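Local coordinates for protein glutathione S-transferase (PDB 2YCD) that probably conjugates glutathione to electrophilic compounds, perhaps herbicides among them, as glutathione transferases do, at residues 39-44 / 210-216. Numbering follows the deposited sequence.
Sequences RWALEE and RPAFKRA. With PO4 (phosphate ion), chain C.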
# COMPACT_ATOMS: atom_id res chain seq x y z
N ARG A 39 0.09 7.75 15.63
CA ARG A 39 0.38 8.63 16.76
C ARG A 39 0.99 9.94 16.27
O ARG A 39 0.63 11.03 16.75
CB ARG A 39 1.35 7.95 17.72
CG ARG A 39 0.82 6.73 18.45
CD ARG A 39 1.97 6.18 19.30
NE ARG A 39 1.66 5.04 20.17
CZ ARG A 39 1.20 5.17 21.41
NH1 ARG A 39 0.87 6.37 21.90
NH2 ARG A 39 1.02 4.09 22.16
N TRP A 40 1.95 9.84 15.35
CA TRP A 40 2.62 11.02 14.83
C TRP A 40 1.62 11.95 14.10
O TRP A 40 1.60 13.17 14.32
CB TRP A 40 3.78 10.56 13.94
CG TRP A 40 4.69 11.65 13.40
CD1 TRP A 40 4.64 13.01 13.67
CD2 TRP A 40 5.79 11.47 12.50
NE1 TRP A 40 5.64 13.67 12.98
CE2 TRP A 40 6.35 12.75 12.25
CE3 TRP A 40 6.33 10.35 11.85
CZ2 TRP A 40 7.44 12.93 11.39
CZ3 TRP A 40 7.42 10.53 11.00
CH2 TRP A 40 7.97 11.81 10.78
N ALA A 41 0.75 11.38 13.27
CA ALA A 41 -0.27 12.18 12.60
C ALA A 41 -1.17 12.90 13.60
O ALA A 41 -1.47 14.10 13.44
CB ALA A 41 -1.09 11.31 11.65
N LEU A 42 -1.64 12.17 14.62
CA LEU A 42 -2.48 12.80 15.66
C LEU A 42 -1.75 13.94 16.37
O LEU A 42 -2.33 14.99 16.62
CB LEU A 42 -2.97 11.75 16.66
CG LEU A 42 -3.93 10.71 16.06
CD1 LEU A 42 -4.03 9.46 16.93
CD2 LEU A 42 -5.32 11.31 15.82
N GLU A 43 -0.47 13.74 16.68
CA GLU A 43 0.29 14.80 17.32
C GLU A 43 0.53 16.01 16.41
O GLU A 43 0.50 17.16 16.89
CB GLU A 43 1.60 14.25 17.88
CG GLU A 43 1.41 13.34 19.11
CD GLU A 43 0.92 14.10 20.33
OE1 GLU A 43 0.90 15.34 20.31
OE2 GLU A 43 0.55 13.43 21.32
N GLU A 44 0.72 15.78 15.11
CA GLU A 44 0.91 16.90 14.17
C GLU A 44 -0.33 17.78 14.10
O GLU A 44 -0.21 19.00 13.98
CB GLU A 44 1.30 16.40 12.76
CG GLU A 44 2.72 15.85 12.66
CD GLU A 44 3.80 16.93 12.57
OE1 GLU A 44 3.47 18.12 12.31
OE2 GLU A 44 4.98 16.58 12.76
N ARG A 210 11.07 16.78 14.57
CA ARG A 210 9.84 17.54 14.78
C ARG A 210 9.23 17.26 16.16
O ARG A 210 9.21 16.12 16.62
CB ARG A 210 8.84 17.22 13.67
CG ARG A 210 9.32 17.63 12.29
CD ARG A 210 8.33 17.25 11.18
NE ARG A 210 7.04 17.94 11.30
CZ ARG A 210 6.76 19.12 10.76
NH1 ARG A 210 7.69 19.79 10.06
NH2 ARG A 210 5.57 19.67 10.92
N PRO A 211 8.71 18.29 16.84
CA PRO A 211 8.16 18.05 18.18
C PRO A 211 7.03 17.02 18.23
O PRO A 211 6.93 16.28 19.21
CB PRO A 211 7.65 19.44 18.61
CG PRO A 211 8.38 20.40 17.73
CD PRO A 211 8.69 19.71 16.45
N ALA A 212 6.20 16.97 17.19
CA ALA A 212 5.13 15.96 17.18
C ALA A 212 5.70 14.55 17.09
O ALA A 212 5.11 13.62 17.64
CB ALA A 212 4.17 16.20 16.01
N PHE A 213 6.81 14.37 16.38
CA PHE A 213 7.44 13.06 16.33
C PHE A 213 7.88 12.65 17.74
O PHE A 213 7.64 11.51 18.17
CB PHE A 213 8.66 13.04 15.40
CG PHE A 213 9.33 11.68 15.33
CD1 PHE A 213 10.24 11.27 16.30
CD2 PHE A 213 9.00 10.80 14.30
CE1 PHE A 213 10.82 9.99 16.22
CE2 PHE A 213 9.58 9.54 14.23
CZ PHE A 213 10.50 9.14 15.18
N LYS A 214 8.50 13.57 18.47
CA LYS A 214 8.97 13.27 19.82
C LYS A 214 7.81 12.96 20.75
O LYS A 214 7.91 12.06 21.58
CB LYS A 214 9.81 14.43 20.37
CG LYS A 214 10.22 14.20 21.82
CD LYS A 214 11.25 15.21 22.29
CE LYS A 214 11.57 14.98 23.76
NZ LYS A 214 11.90 13.54 24.01
N ARG A 215 6.70 13.69 20.62
CA ARG A 215 5.55 13.39 21.48
C ARG A 215 5.01 11.99 21.20
O ARG A 215 4.68 11.23 22.11
CB ARG A 215 4.45 14.44 21.36
CG ARG A 215 4.82 15.83 21.91
CD ARG A 215 3.65 16.79 21.95
NE ARG A 215 3.03 17.05 20.66
CZ ARG A 215 3.36 18.03 19.83
NH1 ARG A 215 4.34 18.88 20.14
NH2 ARG A 215 2.71 18.19 18.68
N ALA A 216 4.91 11.63 19.93
CA ALA A 216 4.47 10.28 19.57
C ALA A 216 5.46 9.21 20.03
O ALA A 216 5.06 8.19 20.57
CB ALA A 216 4.24 10.18 18.06
P PO4 C . 6.32 23.32 9.87
O1 PO4 C . 7.74 22.96 9.55
O2 PO4 C . 6.22 23.67 11.34
O3 PO4 C . 5.86 24.51 9.05
O4 PO4 C . 5.40 22.15 9.57
O HOH W 1 1.49 10.99 21.70
O HOH W 2 5.96 18.63 14.79
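Phe213 drives the edge of its ring into one face of the Trp40 indole, planes perpendicular and CD2 of Phe213 3.7 Å from CE3 of Trp40. This is an edge-to-face pair on the six-membered ring, while CB of Phe213 lies over the five-membered ring in a CH-pi contact. With CG anti to the backbone N (chi1 -174°) the indole swings over toward helix 211-225, and Ile179 and Ile182 of helix 176-185 pack on it too. Beside it the helices close up on alanines: CB of Ala216 sits 3.6 Å from the backbone N of Trp40, and CB of Ala212 meets CB of Glu43 at 3.7 Å. Here the first helix of the thioredoxin-like N-terminal domain meets the C-terminal helix 211-225 of the all-helical domain; the axes of 39-44 and 211-216 approach to 8.1 Å, with their N-to-C directions 129° apart. Toward solvent the contact turns polar. Arg210, at the N-cap position, grips Glu44 side-on in a salt bridge, its NE 2.9 Å from OE2 in an almost straight bond and NH2 on OE1; OE2 also accepts from Trp40 NE1, through its anti lone pair. The same guanidinium holds a phosphate ion, probably from the crystallisation liquor, with Arg210 NH2 2.8 Å from O4 of the ion. On the exposed flank, Arg215 makes a second salt bridge, NE 2.8 Å from OE1 of Glu43 and above the carboxylate plane, and its NH2 bonds the backbone O of Glu43.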